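Local structure of acireductone dioxygenase (Bacillus anthracis, 4QGL) at residues Q28-L33 against T128-E133; A6-H11 against T15-E20; A62-E67 against V110-S115. The protein probably catalyses the reaction of a methylthio-acireductone with dioxygen in methionine salvage, giving different products depending on whether iron or nickel is bound. All blocks are in the same frame, centred on the assembly; numbering follows the deposited sequence.

Interaction 1 of 3, residues Q28-L33 against T128-E133; sequences QEEGVL and TFFDVE
Along strand 129-133, Phe-130 is the residue that reaches across to the 28-33 turn, where Glu-30 and Val-32 receive its ring. Its CG lies between the backbone N and the carbonyl carbon (chi1 63°), which sends the ring out toward the turn with CE1 and CZ leading. Glu-30 meets these two atoms through its aliphatic part: CG is 3.6 Å from CE1 of Phe-130, and CB of Glu-30 is 4.0 Å from CZ of Phe-130. The two side chains run past one another in opposite directions, and the bend of Glu-30 at chi2 leaves its carboxylate to be used elsewhere, OE1 accepting a hydrogen bond from Lys-125 N. At the ring edge, near its plane, Val-32 CG2 stands 4.3 Å from CZ of Phe-130, a purely apolar approach. The turn that presents both partners is a Schellman motif closing helix 20-29: Gly-31 takes a positive phi (84°), and its N bonds to Gln-28 O at 3.3 Å. Ring packing extends into the helix itself, where Phe-26 forms an edge-to-face pair with Phe-130 and Leu-27 touches it as well. Two residues further along the strand, Val-132 returns to the same side; its CG2 lies in the plane of the Phe-130 ring, at the edge, and its side chain also rests on Leu-27.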
loop_
_atom_site.group_PDB
_atom_site.type_symbol
_atom_site.label_atom_id
_atom_site.label_comp_id
_atom_site.label_asym_id
_atom_site.label_seq_id
_atom_site.Cartn_x
_atom_site.Cartn_y
_atom_site.Cartn_z
ATOM N N GLN A 28 -1.459 0.942 -14.982
ATOM C CA GLN A 28 -0.842 2.006 -15.773
ATOM C C GLN A 28 -1.895 2.894 -16.413
ATOM O O GLN A 28 -1.794 4.121 -16.400
ATOM C CB GLN A 28 -0.034 1.351 -16.876
ATOM C CG GLN A 28 1.089 2.165 -17.470
ATOM C CD GLN A 28 2.370 1.368 -17.455
ATOM O OE1 GLN A 28 2.348 0.148 -17.165
ATOM N NE2 GLN A 28 3.508 2.045 -17.726
ATOM N N GLU A 29 -2.913 2.252 -16.977
ATOM C CA GLU A 29 -4.012 2.989 -17.540
ATOM C C GLU A 29 -4.783 3.786 -16.485
ATOM O O GLU A 29 -5.330 4.824 -16.811
ATOM C CB GLU A 29 -4.917 2.077 -18.368
ATOM C CG GLU A 29 -4.427 1.951 -19.814
ATOM C CD GLU A 29 -4.487 3.278 -20.599
ATOM O OE1 GLU A 29 -3.569 3.591 -21.414
ATOM O OE2 GLU A 29 -5.470 4.036 -20.399
ATOM N N GLU A 30 -4.799 3.357 -15.222
ATOM C CA GLU A 30 -5.517 4.136 -14.177
ATOM C C GLU A 30 -4.667 5.164 -13.439
ATOM O O GLU A 30 -5.150 5.824 -12.547
ATOM C CB GLU A 30 -6.157 3.227 -13.140
ATOM C CG GLU A 30 -7.113 2.165 -13.693
ATOM C CD GLU A 30 -8.278 2.705 -14.525
ATOM O OE1 GLU A 30 -8.575 3.905 -14.406
ATOM O OE2 GLU A 30 -8.880 1.926 -15.309
ATOM N N GLY A 31 -3.402 5.285 -13.810
ATOM C CA GLY A 31 -2.484 6.228 -13.181
ATOM C C GLY A 31 -1.865 5.684 -11.917
ATOM O O GLY A 31 -1.182 6.394 -11.245
ATOM N N VAL A 32 -2.089 4.412 -11.596
ATOM C CA VAL A 32 -1.585 3.824 -10.345
ATOM C C VAL A 32 -0.191 3.187 -10.566
ATOM O O VAL A 32 -0.040 2.183 -11.255
ATOM C CB VAL A 32 -2.602 2.794 -9.755
ATOM C CG1 VAL A 32 -2.205 2.309 -8.364
ATOM C CG2 VAL A 32 -3.966 3.415 -9.679
ATOM N N LEU A 33 0.835 3.790 -9.986
ATOM C CA LEU A 33 2.173 3.225 -10.098
ATOM C C LEU A 33 2.239 1.945 -9.330
ATOM O O LEU A 33 1.781 1.868 -8.200
ATOM C CB LEU A 33 3.234 4.168 -9.551
ATOM C CG LEU A 33 4.717 3.704 -9.692
ATOM C CD1 LEU A 33 5.065 3.282 -11.124
ATOM C CD2 LEU A 33 5.689 4.793 -9.235
ATOM N N THR A 128 -15.976 3.252 -12.184
ATOM C CA THR A 128 -16.078 2.013 -11.453
ATOM C C THR A 128 -14.899 1.745 -10.520
ATOM O O THR A 128 -13.731 1.953 -10.855
ATOM C CB THR A 128 -16.223 0.860 -12.438
ATOM O OG1 THR A 128 -17.210 1.200 -13.412
ATOM C CG2 THR A 128 -16.650 -0.418 -11.728
ATOM N N PHE A 129 -15.238 1.234 -9.351
ATOM C CA PHE A 129 -14.261 0.944 -8.335
ATOM C C PHE A 129 -13.575 -0.354 -8.638
ATOM O O PHE A 129 -14.225 -1.274 -9.135
ATOM C CB PHE A 129 -14.923 0.878 -6.966
ATOM C CG PHE A 129 -14.930 2.190 -6.250
ATOM C CD1 PHE A 129 -15.878 3.152 -6.551
ATOM C CD2 PHE A 129 -13.940 2.478 -5.313
ATOM C CE1 PHE A 129 -15.841 4.369 -5.917
ATOM C CE2 PHE A 129 -13.898 3.693 -4.675
ATOM C CZ PHE A 129 -14.853 4.635 -4.959
ATOM N N PHE A 130 -12.270 -0.410 -8.376
ATOM C CA PHE A 130 -11.583 -1.671 -8.446
ATOM C C PHE A 130 -10.733 -1.816 -7.194
ATOM O O PHE A 130 -10.421 -0.834 -6.533
ATOM C CB PHE A 130 -10.752 -1.772 -9.720
ATOM C CG PHE A 130 -9.649 -0.749 -9.818
ATOM C CD1 PHE A 130 -9.837 0.424 -10.544
ATOM C CD2 PHE A 130 -8.432 -0.964 -9.198
ATOM C CE1 PHE A 130 -8.849 1.372 -10.622
ATOM C CE2 PHE A 130 -7.416 -0.027 -9.307
ATOM C CZ PHE A 130 -7.633 1.146 -10.004
ATOM N N ASP A 131 -10.431 -3.057 -6.837
ATOM C CA ASP A 131 -9.590 -3.365 -5.693
ATOM C C ASP A 131 -8.205 -3.593 -6.222
ATOM O O ASP A 131 -8.035 -4.157 -7.276
ATOM C CB ASP A 131 -9.997 -4.694 -5.029
ATOM C CG ASP A 131 -11.247 -4.603 -4.173
ATOM O OD1 ASP A 131 -11.714 -3.483 -3.867
ATOM O OD2 ASP A 131 -11.752 -5.692 -3.805
ATOM N N VAL A 132 -7.208 -3.185 -5.480
ATOM C CA VAL A 132 -5.921 -3.747 -5.652
ATOM C C VAL A 132 -5.656 -4.457 -4.364
ATOM O O VAL A 132 -5.687 -3.850 -3.284
ATOM C CB VAL A 132 -4.835 -2.686 -5.919
ATOM C CG1 VAL A 132 -3.549 -3.362 -6.342
ATOM C CG2 VAL A 132 -5.307 -1.746 -7.009
ATOM N N GLU A 133 -5.383 -5.742 -4.476
ATOM C CA GLU A 133 -5.052 -6.546 -3.316
ATOM C C GLU A 133 -3.563 -6.789 -3.294
ATOM O O GLU A 133 -3.001 -7.331 -4.245
ATOM C CB GLU A 133 -5.762 -7.880 -3.386
ATOM C CG GLU A 133 -7.261 -7.778 -3.639
ATOM C CD GLU A 133 -7.818 -9.128 -4.042
ATOM O OE1 GLU A 133 -7.010 -10.010 -4.403
ATOM O OE2 GLU A 133 -9.049 -9.352 -4.019
#

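Interaction 2 of 3, residues A6-H11 against T15-E20; sequences AQIRIH and TRIENE
Arg-16 and Gln-7 join their side chains above a short antiparallel pairing in which Ile-8 faces Ile-17 as a hydrogen-bonded pair and Arg-9 faces Arg-16 as a non-hydrogen-bonded one. Three backbone bonds fix this register: Ile-8 N to Ile-17 O at 3.3 Å, Ile-17 N to Ile-8 O at 3.0 Å and Ile-10 N to Thr-15 O at 2.9 Å. With three residues linking the segments, this is the beta hairpin of strands 7-10 and 16-17, the latter being an edge strand of its five-stranded sheet. The Arg-16 side chain starts with CB 4.0 Å from Ile-8 O. Next, CG lies 3.9 Å from Arg-9 CG, methylene against methylene. A turn at chi3 (84°) then swings the guanidinium back over the neighbouring strand, where NH1 is 3.6 Å from Arg-9 CG. Finally NH2 donates to Gln-7 OE1 at 3.1 Å (N-H...O 149°); the donor lies in the carbonyl plane of the amide, whose own plane is turned 58° from the guanidinium. The other face of the hairpin is apolar: Ile-10 CD1 touches Ile-17 CD1 at 3.7 Å, and Ile-8 and Ile-17 pack on Phe-26 of helix 20-29. The two arginines, although adjacent, each have an acid on strand 129-134, Asp-131 for Arg-9 and Glu-133 for Arg-16. Their like charges are therefore probably offset, and Arg-16 NH2, shared between Gln-7 and Glu-133, ties the edge strand to the second strand beyond its own.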
loop_
_atom_site.group_PDB
_atom_site.type_symbol
_atom_site.label_atom_id
_atom_site.label_comp_id
_atom_site.label_asym_id
_atom_site.label_seq_id
_atom_site.Cartn_x
_atom_site.Cartn_y
_atom_site.Cartn_z
ATOM N N ALA A 6 0.340 -8.297 -6.927
ATOM C CA ALA A 6 -0.990 -7.713 -6.795
ATOM C C ALA A 6 -1.993 -8.259 -7.801
ATOM O O ALA A 6 -1.645 -8.581 -8.942
ATOM C CB ALA A 6 -0.928 -6.196 -6.908
ATOM N N GLN A 7 -3.245 -8.331 -7.364
ATOM C CA GLN A 7 -4.350 -8.667 -8.244
ATOM C C GLN A 7 -5.472 -7.637 -8.145
ATOM O O GLN A 7 -5.550 -6.885 -7.178
ATOM C CB GLN A 7 -4.824 -10.066 -7.924
ATOM C CG GLN A 7 -3.680 -11.035 -8.005
ATOM C CD GLN A 7 -4.112 -12.474 -8.001
ATOM O OE1 GLN A 7 -5.154 -12.831 -7.431
ATOM N NE2 GLN A 7 -3.328 -13.316 -8.640
ATOM N N ILE A 8 -6.314 -7.603 -9.170
ATOM C CA ILE A 8 -7.389 -6.648 -9.241
ATOM C C ILE A 8 -8.703 -7.359 -9.312
ATOM O O ILE A 8 -8.832 -8.323 -10.025
ATOM C CB ILE A 8 -7.260 -5.756 -10.478
ATOM C CG1 ILE A 8 -6.022 -4.880 -10.335
ATOM C CG2 ILE A 8 -8.513 -4.899 -10.662
ATOM C CD1 ILE A 8 -5.445 -4.548 -11.659
ATOM N N ARG A 9 -9.662 -6.844 -8.553
ATOM C CA ARG A 9 -11.062 -7.236 -8.619
ATOM C C ARG A 9 -11.925 -6.024 -8.966
ATOM O O ARG A 9 -11.946 -5.061 -8.234
ATOM C CB ARG A 9 -11.498 -7.794 -7.276
ATOM C CG ARG A 9 -12.595 -8.831 -7.367
ATOM C CD ARG A 9 -13.931 -8.275 -6.952
ATOM N NE ARG A 9 -13.834 -7.670 -5.635
ATOM C CZ ARG A 9 -14.734 -6.845 -5.104
ATOM N NH1 ARG A 9 -14.503 -6.315 -3.901
ATOM N NH2 ARG A 9 -15.864 -6.537 -5.763
ATOM N N ILE A 10 -12.616 -6.071 -10.094
ATOM C CA ILE A 10 -13.452 -4.968 -10.525
ATOM C C ILE A 10 -14.791 -5.088 -9.839
ATOM O O ILE A 10 -15.314 -6.168 -9.753
ATOM C CB ILE A 10 -13.581 -4.939 -12.058
ATOM C CG1 ILE A 10 -12.201 -4.678 -12.677
ATOM C CG2 ILE A 10 -14.530 -3.848 -12.526
ATOM C CD1 ILE A 10 -11.733 -5.849 -13.501
ATOM N N HIS A 11 -15.333 -3.973 -9.355
ATOM C CA HIS A 11 -16.442 -3.980 -8.363
ATOM C C HIS A 11 -17.832 -4.423 -8.757
ATOM O O HIS A 11 -18.443 -5.234 -8.054
ATOM C CB HIS A 11 -16.582 -2.627 -7.685
ATOM C CG HIS A 11 -15.684 -2.488 -6.520
ATOM N ND1 HIS A 11 -16.048 -1.821 -5.379
ATOM C CD2 HIS A 11 -14.451 -2.990 -6.290
ATOM C CE1 HIS A 11 -15.062 -1.879 -4.504
ATOM N NE2 HIS A 11 -14.078 -2.582 -5.036
ATOM N N THR A 15 -15.355 -9.313 -11.751
ATOM C CA THR A 15 -14.320 -9.985 -12.526
ATOM C C THR A 15 -12.896 -9.730 -11.980
ATOM O O THR A 15 -12.649 -8.725 -11.348
ATOM C CB THR A 15 -14.394 -9.531 -14.004
ATOM O OG1 THR A 15 -14.502 -8.092 -14.080
ATOM C CG2 THR A 15 -15.600 -10.203 -14.711
ATOM N N ARG A 16 -11.987 -10.652 -12.271
ATOM C CA ARG A 16 -10.623 -10.642 -11.751
ATOM C C ARG A 16 -9.501 -10.593 -12.839
ATOM O O ARG A 16 -9.506 -11.357 -13.795
ATOM C CB ARG A 16 -10.411 -11.883 -10.858
ATOM C CG ARG A 16 -11.029 -11.777 -9.466
ATOM C CD ARG A 16 -10.709 -12.979 -8.572
ATOM N NE ARG A 16 -9.408 -12.868 -7.899
ATOM C CZ ARG A 16 -9.128 -12.025 -6.894
ATOM N NH1 ARG A 16 -10.035 -11.190 -6.411
ATOM N NH2 ARG A 16 -7.918 -11.984 -6.378
ATOM N N ILE A 17 -8.526 -9.711 -12.662
ATOM C CA ILE A 17 -7.327 -9.735 -13.492
ATOM C C ILE A 17 -6.156 -10.241 -12.647
ATOM O O ILE A 17 -5.792 -9.632 -11.657
ATOM C CB ILE A 17 -7.000 -8.345 -14.055
ATOM C CG1 ILE A 17 -8.175 -7.781 -14.824
ATOM C CG2 ILE A 17 -5.806 -8.380 -14.987
ATOM C CD1 ILE A 17 -8.227 -6.276 -14.718
ATOM N N GLU A 18 -5.563 -11.353 -13.056
ATOM C CA GLU A 18 -4.493 -11.984 -12.288
ATOM C C GLU A 18 -3.156 -12.112 -13.022
ATOM O O GLU A 18 -2.142 -12.291 -12.389
ATOM C CB GLU A 18 -4.948 -13.378 -11.849
ATOM C CG GLU A 18 -6.133 -13.391 -10.904
ATOM C CD GLU A 18 -6.743 -14.775 -10.772
ATOM O OE1 GLU A 18 -6.666 -15.382 -9.694
ATOM O OE2 GLU A 18 -7.301 -15.276 -11.760
ATOM N N ASN A 19 -3.151 -12.041 -14.344
ATOM C CA ASN A 19 -1.914 -12.105 -15.126
ATOM C C ASN A 19 -0.996 -10.899 -14.862
ATOM O O ASN A 19 -1.473 -9.777 -14.759
ATOM C CB ASN A 19 -2.288 -12.214 -16.607
ATOM C CG ASN A 19 -1.080 -12.215 -17.540
ATOM O OD1 ASN A 19 -0.526 -11.172 -17.861
ATOM N ND2 ASN A 19 -0.701 -13.388 -18.014
ATOM N N GLU A 20 0.313 -11.130 -14.757
ATOM C CA GLU A 20 1.240 -10.058 -14.339
ATOM C C GLU A 20 1.212 -8.851 -15.249
ATOM O O GLU A 20 1.080 -7.706 -14.813
ATOM C CB GLU A 20 2.692 -10.507 -14.341
ATOM C CG GLU A 20 2.951 -11.976 -14.101
ATOM C CD GLU A 20 4.407 -12.253 -13.710
ATOM O OE1 GLU A 20 4.703 -13.435 -13.375
ATOM O OE2 GLU A 20 5.235 -11.287 -13.734
#

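Interaction 3 of 3, residues A62-E67 against V110-S115; sequences AVFSKE and VRFIVS
Phe-64 and Phe-112 form a tilted edge-to-face pair, and they alone make the close contact between segments 62-67 and 110-115. The ring centroids are 4.8 Å apart and the planes meet at 54°, so the stack is well short of perpendicular. Phe-112 presents its edge: CE2 sits 3.8 Å above the Phe-64 ring plane, over its centre, while CZ approaches Phe-64 CE1 at 3.9 Å. On the opposite face of the Phe-64 ring lies Val-63 CG1, displaced toward the rim, so that this phenyl group is held between a neighbour in sequence and a partner from the sheet.

In the next shell, Phe-112 has its CG anti to the backbone N (chi1 167°), carrying the ring away from strand 109-113 toward the helices. There it also stacks with Trp-37 and touches Leu-139 and Ile-161 of the flanking strands 138-142 and 158-164. Phe-64 is placed by the helix break it occupies: it is the first residue to leave helical geometry after helix 54-63 and stands at the N-cap position of helix 65-75. Across this break Ser-65 OG donates to Ala-62 O at 3.2 Å.

Further out, the backbone of the strand is fixed on both sides, Arg-111 pairing with Ile-140 and Phe-112 with Ile-161. Beside Phe-112, Arg-111 NH1 donates to Val-110 O at 2.7 Å (N-H...O 159°), its acceptor lying in the guanidinium plane while the donor stands well above the carbonyl plane of Val-110. At the far end, Val-114 and Ser-115 both face Val-159, a classic beta bulge at the corner where the chain leaves this sheet. Arg-111 is predicted to help generate the substrate dianion, and the same strand starts with the metal ligand Glu-109; helices covering the outside of such a strand fit the cupin barrel of this family.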
loop_
_atom_site.group_PDB
_atom_site.type_symbol
_atom_site.label_atom_id
_atom_site.label_comp_id
_atom_site.label_asym_id
_atom_site.label_seq_id
_atom_site.Cartn_x
_atom_site.Cartn_y
_atom_site.Cartn_z
ATOM N N ALA A 62 16.613 0.511 6.076
ATOM C CA ALA A 62 17.922 0.308 5.508
ATOM C C ALA A 62 17.958 -0.670 4.345
ATOM O O ALA A 62 18.700 -0.461 3.397
ATOM C CB ALA A 62 18.902 -0.132 6.587
ATOM N N VAL A 63 17.201 -1.748 4.419
ATOM C CA VAL A 63 17.237 -2.780 3.387
ATOM C C VAL A 63 16.669 -2.296 2.056
ATOM O O VAL A 63 17.217 -2.615 1.019
ATOM C CB VAL A 63 16.512 -4.051 3.852
ATOM C CG1 VAL A 63 16.566 -5.143 2.814
ATOM C CG2 VAL A 63 17.151 -4.599 5.103
ATOM N N PHE A 64 15.567 -1.538 2.074
ATOM C CA PHE A 64 14.981 -1.018 0.830
ATOM C C PHE A 64 15.357 0.414 0.531
ATOM O O PHE A 64 14.746 1.038 -0.312
ATOM C CB PHE A 64 13.474 -1.178 0.840
ATOM C CG PHE A 64 13.050 -2.598 0.965
ATOM C CD1 PHE A 64 13.019 -3.428 -0.145
ATOM C CD2 PHE A 64 12.728 -3.121 2.209
ATOM C CE1 PHE A 64 12.671 -4.753 -0.013
ATOM C CE2 PHE A 64 12.362 -4.443 2.343
ATOM C CZ PHE A 64 12.335 -5.257 1.234
ATOM N N SER A 65 16.447 0.889 1.129
ATOM C CA SER A 65 16.877 2.275 0.922
ATOM C C SER A 65 17.125 2.655 -0.531
ATOM O O SER A 65 16.860 3.784 -0.921
ATOM C CB SER A 65 18.106 2.610 1.762
ATOM O OG SER A 65 19.241 1.875 1.345
ATOM N N LYS A 66 17.657 1.738 -1.324
ATOM C CA LYS A 66 17.877 2.002 -2.749
ATOM C C LYS A 66 16.542 2.143 -3.481
ATOM O O LYS A 66 16.313 3.085 -4.230
ATOM C CB LYS A 66 18.718 0.878 -3.365
ATOM C CG LYS A 66 18.860 0.929 -4.865
ATOM C CD LYS A 66 19.472 2.226 -5.342
ATOM C CE LYS A 66 19.878 2.099 -6.803
ATOM N NZ LYS A 66 19.989 3.440 -7.424
ATOM N N GLU A 67 15.658 1.207 -3.242
ATOM C CA GLU A 67 14.370 1.240 -3.912
ATOM C C GLU A 67 13.615 2.466 -3.519
ATOM O O GLU A 67 12.944 3.038 -4.330
ATOM C CB GLU A 67 13.528 0.030 -3.583
ATOM C CG GLU A 67 14.021 -1.250 -4.212
ATOM C CD GLU A 67 15.086 -1.931 -3.379
ATOM O OE1 GLU A 67 15.848 -1.279 -2.677
ATOM O OE2 GLU A 67 15.149 -3.157 -3.383
ATOM N N VAL A 110 1.556 6.584 -1.054
ATOM C CA VAL A 110 2.479 5.543 -1.444
ATOM C C VAL A 110 2.688 4.597 -0.290
ATOM O O VAL A 110 2.905 5.012 0.820
ATOM C CB VAL A 110 3.802 6.183 -1.819
ATOM C CG1 VAL A 110 4.762 5.171 -2.423
ATOM C CG2 VAL A 110 3.550 7.344 -2.770
ATOM N N ARG A 111 2.587 3.311 -0.551
ATOM C CA ARG A 111 2.747 2.304 0.490
ATOM C C ARG A 111 3.547 1.151 -0.097
ATOM O O ARG A 111 3.349 0.812 -1.259
ATOM C CB ARG A 111 1.373 1.793 0.987
ATOM C CG ARG A 111 0.515 2.815 1.737
ATOM C CD ARG A 111 1.169 3.288 3.044
ATOM N NE ARG A 111 0.346 4.273 3.756
ATOM C CZ ARG A 111 0.300 5.566 3.472
ATOM N NH1 ARG A 111 1.037 6.071 2.500
ATOM N NH2 ARG A 111 -0.483 6.358 4.168
ATOM N N PHE A 112 4.457 0.561 0.677
ATOM C CA PHE A 112 5.085 -0.688 0.263
ATOM C C PHE A 112 4.792 -1.748 1.287
ATOM O O PHE A 112 5.054 -1.543 2.455
ATOM C CB PHE A 112 6.580 -0.512 0.137
ATOM C CG PHE A 112 7.350 -1.805 0.025
ATOM C CD1 PHE A 112 7.368 -2.510 -1.136
ATOM C CD2 PHE A 112 8.090 -2.278 1.087
ATOM C CE1 PHE A 112 8.092 -3.676 -1.238
ATOM C CE2 PHE A 112 8.819 -3.442 0.997
ATOM C CZ PHE A 112 8.810 -4.146 -0.172
ATOM N N ILE A 113 4.266 -2.887 0.885
ATOM C CA ILE A 113 3.940 -3.887 1.893
ATOM C C ILE A 113 5.153 -4.740 2.238
ATOM O O ILE A 113 5.811 -5.301 1.348
ATOM C CB ILE A 113 2.797 -4.804 1.447
ATOM C CG1 ILE A 113 1.547 -4.001 1.020
ATOM C CG2 ILE A 113 2.474 -5.801 2.537
ATOM C CD1 ILE A 113 1.312 -2.706 1.765
ATOM N N VAL A 114 5.439 -4.819 3.530
ATOM C CA VAL A 114 6.485 -5.679 4.038
ATOM C C VAL A 114 5.954 -6.988 4.544
ATOM O O VAL A 114 6.496 -8.029 4.259
ATOM C CB VAL A 114 7.246 -5.050 5.211
ATOM C CG1 VAL A 114 8.518 -5.858 5.486
ATOM C CG2 VAL A 114 7.628 -3.594 4.940
ATOM N N SER A 115 4.893 -6.927 5.337
ATOM C CA SER A 115 4.208 -8.123 5.835
ATOM C C SER A 115 2.704 -7.950 5.804
ATOM O O SER A 115 2.235 -6.829 5.724
ATOM C CB SER A 115 4.642 -8.365 7.263
ATOM O OG SER A 115 5.978 -8.844 7.287
#

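Interactions 1 and 2 belong to one continuous region, their centres 10 Å apart: strands 7-10 and 129-134 are neighbours in the same sheet, and strand 16-17 leads directly into helix 20-29. They meet through Asp-131, whose OD2 lies 2.8 Å from Arg-9 NH1 in a salt bridge and whose OD1 is 2.8 Å from His-11 NE2. Interaction 3 lies on the other side of the chain's centre from interaction 1, with centres 20 Å apart, and uses the second sheet. The side chains of Val-32 and Phe-112 each lie about 12 Å from a bound cadmium ion, and about 9 Å and 11 Å from that of Glu-109, which with His-103, His-105 and His-148 binds cadmium at the active site; interaction 2 is remote from that site.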